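Local coordinates for protein phosphoserine phosphatase (Thermococcus onnurineus, PDB 4AP9) that probably hydrolyses L-phosphoserine to L-serine in a magnesium-dependent manner, as a member of the haloacid dehalogenase superfamily, at residues F96-E107 and L115-A124. Numbering follows the deposited sequence.
Sequences FKVVLISGSFEE and LGDEFMANRA
Two neighbouring parallel strands of the Rossmann-like haloacid dehalogenase sheet, 97-102 and 118-124, meet here; their axes, taken over these segments, come within 4.7 Å and run 14° from parallel. Their ladder runs from Glu118 N to Val98 O, through Leu100 N to Glu118 O and Met120 N to Leu100 O, and on to Ser102 N and Met120 O. At its start the Asp117 carboxylate extends it: OD2 takes Val98 N on its anti lone pair at 2.9 Å, almost straight (175°), while Asp117 N shares Val98 O with Glu118 N. Lys97, bent at chi3, brings NZ to 2.6 Å from Glu118 OE2, a salt bridge whose carboxylate oxygen also meets Arg147 of the second subunit.

Beyond Ser102 the chain turns a corner, where Ser102 OG accepts from Ser104 N in an ST turn, and the register shifts by two in a beta bulge. Gly103, near a bound pyridinium sulfonate, receives Asn122 ND2 on its carbonyl O (3.0 Å), from above the carbonyl plane, while Asn122 OD1 accepts from Arg137 N. Glu106 then reaches back across the other segment. Its CG packs 3.4 Å from Phe119 CE2, OE2 accepts Ala121 N, and Arg123 grips OE1 side-on with NE and NH2, each at 3.0 Å, the carboxylate and guanidinium planes 81° apart. Arg137 forms a salt bridge with OE2, so the carboxylate has an arginine at each oxygen. Next door, Glu107 OE2 takes Ala124 N at 2.7 Å.

Strand 11-15 continues the sheet beyond 97-102, and hairpin partner 130-135 lies beyond 118-127. Helix 141-145 packs on Val99, Ile101 and Met120, while helix 82-93 covers Val98 and Leu115.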
loop_
_atom_site.group_PDB
_atom_site.type_symbol
_atom_site.label_atom_id
_atom_site.label_comp_id
_atom_site.label_asym_id
_atom_site.label_seq_id
_atom_site.Cartn_x
_atom_site.Cartn_y
_atom_site.Cartn_z
ATOM N N PHE A 96 -6.041 -7.629 -27.239
ATOM C CA PHE A 96 -6.198 -6.451 -26.399
ATOM C C PHE A 96 -7.663 -6.092 -26.237
ATOM O O PHE A 96 -8.466 -6.308 -27.147
ATOM C CB PHE A 96 -5.470 -5.249 -27.021
ATOM C CG PHE A 96 -3.977 -5.366 -26.991
ATOM C CD1 PHE A 96 -3.303 -6.036 -27.991
ATOM C CD2 PHE A 96 -3.248 -4.796 -25.964
ATOM C CE1 PHE A 96 -1.926 -6.146 -27.969
ATOM C CE2 PHE A 96 -1.869 -4.902 -25.931
ATOM C CZ PHE A 96 -1.205 -5.579 -26.939
ATOM N N LYS A 97 -8.009 -5.547 -25.080
ATOM C CA LYS A 97 -9.224 -4.752 -24.959
ATOM C C LYS A 97 -8.838 -3.317 -25.346
ATOM O O LYS A 97 -7.814 -2.811 -24.890
ATOM C CB LYS A 97 -9.739 -4.798 -23.532
ATOM C CG LYS A 97 -10.832 -3.812 -23.237
ATOM C CD LYS A 97 -11.396 -4.084 -21.865
ATOM C CE LYS A 97 -11.079 -2.978 -20.914
ATOM N NZ LYS A 97 -12.036 -3.014 -19.767
ATOM N N VAL A 98 -9.642 -2.675 -26.186
ATOM C CA VAL A 98 -9.297 -1.352 -26.732
ATOM C C VAL A 98 -10.072 -0.207 -26.078
ATOM O O VAL A 98 -11.305 -0.208 -26.066
ATOM C CB VAL A 98 -9.558 -1.319 -28.249
ATOM C CG1 VAL A 98 -9.195 0.045 -28.837
ATOM C CG2 VAL A 98 -8.775 -2.432 -28.931
ATOM N N VAL A 99 -9.344 0.772 -25.542
ATOM C CA VAL A 99 -9.952 1.904 -24.858
ATOM C C VAL A 99 -9.533 3.161 -25.578
ATOM O O VAL A 99 -8.336 3.435 -25.726
ATOM C CB VAL A 99 -9.532 1.989 -23.368
ATOM C CG1 VAL A 99 -10.184 3.183 -22.713
ATOM C CG2 VAL A 99 -9.921 0.705 -22.628
ATOM N N LEU A 100 -10.514 3.917 -26.052
ATOM C CA LEU A 100 -10.223 5.148 -26.773
ATOM C C LEU A 100 -10.458 6.308 -25.829
ATOM O O LEU A 100 -11.495 6.375 -25.175
ATOM C CB LEU A 100 -11.136 5.271 -28.000
ATOM C CG LEU A 100 -11.131 4.139 -29.028
ATOM C CD1 LEU A 100 -11.872 4.576 -30.278
ATOM C CD2 LEU A 100 -9.728 3.693 -29.393
ATOM N N ILE A 101 -9.501 7.226 -25.741
ATOM C CA ILE A 101 -9.661 8.356 -24.845
ATOM C C ILE A 101 -9.339 9.658 -25.550
ATOM O O ILE A 101 -8.640 9.672 -26.567
ATOM C CB ILE A 101 -8.776 8.224 -23.573
ATOM C CG1 ILE A 101 -7.280 8.257 -23.906
ATOM C CG2 ILE A 101 -9.074 6.922 -22.845
ATOM C CD1 ILE A 101 -6.403 8.196 -22.663
ATOM N N SER A 102 -9.886 10.744 -25.023
ATOM C CA SER A 102 -9.505 12.074 -25.477
ATOM C C SER A 102 -9.849 13.105 -24.411
ATOM O O SER A 102 -10.788 12.908 -23.630
ATOM C CB SER A 102 -10.238 12.426 -26.782
ATOM O OG SER A 102 -9.899 13.746 -27.223
ATOM N N GLY A 103 -9.104 14.204 -24.393
ATOM C CA GLY A 103 -9.439 15.343 -23.548
ATOM C C GLY A 103 -10.392 16.311 -24.238
ATOM O O GLY A 103 -10.814 17.310 -23.646
ATOM N N SER A 104 -10.717 16.016 -25.497
ATOM C CA SER A 104 -11.699 16.798 -26.235
ATOM C C SER A 104 -13.097 16.236 -25.985
ATOM O O SER A 104 -13.271 15.305 -25.182
ATOM C CB SER A 104 -11.490 16.679 -27.751
ATOM O OG SER A 104 -12.244 17.675 -28.450
ATOM N N PHE A 105 -14.077 16.801 -26.689
ATOM C CA PHE A 105 -15.493 16.520 -26.447
ATOM C C PHE A 105 -16.075 15.252 -27.069
ATOM O O PHE A 105 -15.908 15.002 -28.262
ATOM C CB PHE A 105 -16.279 17.755 -26.921
ATOM C CG PHE A 105 -15.900 19.025 -26.207
ATOM C CD1 PHE A 105 -16.425 19.319 -24.964
ATOM C CD2 PHE A 105 -15.012 19.928 -26.778
ATOM C CE1 PHE A 105 -16.076 20.473 -24.306
ATOM C CE2 PHE A 105 -14.665 21.090 -26.118
ATOM C CZ PHE A 105 -15.190 21.361 -24.881
ATOM N N GLU A 106 -16.755 14.446 -26.257
ATOM C CA GLU A 106 -17.408 13.238 -26.757
ATOM C C GLU A 106 -18.380 13.546 -27.884
ATOM O O GLU A 106 -18.577 12.727 -28.782
ATOM C CB GLU A 106 -18.166 12.518 -25.634
ATOM C CG GLU A 106 -17.242 11.758 -24.676
ATOM C CD GLU A 106 -17.981 10.727 -23.837
ATOM O OE1 GLU A 106 -19.229 10.648 -23.952
ATOM O OE2 GLU A 106 -17.302 9.989 -23.070
ATOM N N GLU A 107 -18.991 14.728 -27.820
ATOM C CA GLU A 107 -20.035 15.119 -28.753
ATOM C C GLU A 107 -19.444 15.285 -30.153
ATOM O O GLU A 107 -20.065 14.923 -31.160
ATOM C CB GLU A 107 -20.727 16.406 -28.268
ATOM C CG GLU A 107 -21.455 16.271 -26.895
ATOM C CD GLU A 107 -20.571 16.595 -25.672
ATOM O OE1 GLU A 107 -19.330 16.609 -25.792
ATOM O OE2 GLU A 107 -21.130 16.871 -24.587
ATOM N N LEU A 115 -16.286 2.463 -31.585
ATOM C CA LEU A 115 -15.221 1.784 -32.303
ATOM C C LEU A 115 -14.440 0.860 -31.374
ATOM O O LEU A 115 -14.141 -0.274 -31.726
ATOM C CB LEU A 115 -14.284 2.793 -32.965
ATOM C CG LEU A 115 -13.130 2.163 -33.744
ATOM C CD1 LEU A 115 -13.650 1.298 -34.889
ATOM C CD2 LEU A 115 -12.215 3.236 -34.287
ATOM N N GLY A 116 -14.103 1.366 -30.192
ATOM C CA GLY A 116 -13.379 0.586 -29.208
ATOM C C GLY A 116 -14.298 -0.199 -28.294
ATOM O O GLY A 116 -15.515 -0.237 -28.490
ATOM N N ASP A 117 -13.700 -0.854 -27.308
ATOM C CA ASP A 117 -14.445 -1.567 -26.285
ATOM C C ASP A 117 -14.936 -0.618 -25.195
ATOM O O ASP A 117 -16.007 -0.822 -24.617
ATOM C CB ASP A 117 -13.575 -2.688 -25.717
ATOM C CG ASP A 117 -13.232 -3.733 -26.771
ATOM O OD1 ASP A 117 -14.173 -4.230 -27.427
ATOM O OD2 ASP A 117 -12.036 -4.034 -26.980
ATOM N N GLU A 118 -14.141 0.412 -24.906
ATOM C CA GLU A 118 -14.558 1.496 -24.027
ATOM C C GLU A 118 -14.179 2.846 -24.645
ATOM O O GLU A 118 -13.226 2.951 -25.422
ATOM C CB GLU A 118 -13.934 1.376 -22.629
ATOM C CG GLU A 118 -14.342 0.121 -21.869
ATOM C CD GLU A 118 -13.993 0.190 -20.390
ATOM O OE1 GLU A 118 -14.270 1.221 -19.752
ATOM O OE2 GLU A 118 -13.451 -0.800 -19.854
ATOM N N PHE A 119 -14.926 3.876 -24.296
ATOM C CA PHE A 119 -14.697 5.207 -24.850
ATOM C C PHE A 119 -14.820 6.220 -23.723
ATOM O O PHE A 119 -15.759 6.157 -22.932
ATOM C CB PHE A 119 -15.746 5.471 -25.942
ATOM C CG PHE A 119 -15.722 6.870 -26.525
ATOM C CD1 PHE A 119 -14.758 7.240 -27.449
ATOM C CD2 PHE A 119 -16.696 7.797 -26.180
ATOM C CE1 PHE A 119 -14.752 8.531 -28.001
ATOM C CE2 PHE A 119 -16.696 9.082 -26.726
ATOM C CZ PHE A 119 -15.717 9.446 -27.636
HETATM N N MSE A 120 -13.879 7.159 -23.638
HETATM C CA MSE A 120 -13.959 8.220 -22.636
HETATM C C MSE A 120 -13.395 9.542 -23.135
HETATM O O MSE A 120 -12.254 9.605 -23.588
HETATM C CB MSE A 120 -13.189 7.846 -21.370
HETATM C CG MSE A 120 -12.969 9.030 -20.417
HETATM SE SE MSE A 120 -14.604 9.548 -19.483
HETATM C CE MSE A 120 -15.198 7.754 -19.169
ATOM N N ALA A 121 -14.188 10.600 -23.010
ATOM C CA ALA A 121 -13.691 11.953 -23.241
ATOM C C ALA A 121 -14.462 12.926 -22.359
ATOM O O ALA A 121 -15.348 12.530 -21.597
ATOM C CB ALA A 121 -13.834 12.347 -24.716
ATOM N N ASN A 122 -14.128 14.203 -22.463
ATOM C CA ASN A 122 -14.839 15.218 -21.699
ATOM C C ASN A 122 -16.179 15.518 -22.367
ATOM O O ASN A 122 -16.478 14.957 -23.410
ATOM C CB ASN A 122 -13.953 16.448 -21.531
ATOM C CG ASN A 122 -12.827 16.200 -20.538
ATOM O OD1 ASN A 122 -13.030 15.518 -19.535
ATOM N ND2 ASN A 122 -11.637 16.720 -20.822
ATOM N N ARG A 123 -17.019 16.335 -21.745
ATOM C CA ARG A 123 -18.328 16.614 -22.340
ATOM C C ARG A 123 -18.595 18.102 -22.313
ATOM O O ARG A 123 -17.908 18.852 -21.610
ATOM C CB ARG A 123 -19.456 15.831 -21.634
ATOM C CG ARG A 123 -19.490 14.343 -22.023
ATOM C CD ARG A 123 -20.602 13.534 -21.300
ATOM N NE ARG A 123 -20.540 12.139 -21.732
ATOM C CZ ARG A 123 -20.954 11.084 -21.030
ATOM N NH1 ARG A 123 -21.487 11.234 -19.824
ATOM N NH2 ARG A 123 -20.827 9.865 -21.543
ATOM N N ALA A 124 -19.591 18.534 -23.087
ATOM C CA ALA A 124 -19.920 19.951 -23.173
ATOM C C ALA A 124 -21.189 20.303 -22.401
ATOM O O ALA A 124 -22.075 19.467 -22.217
ATOM C CB ALA A 124 -20.068 20.346 -24.632
HETATM O O HOH W 1 -11.308 -6.891 -26.862
HETATM O O HOH W 2 -18.012 7.537 -22.682
#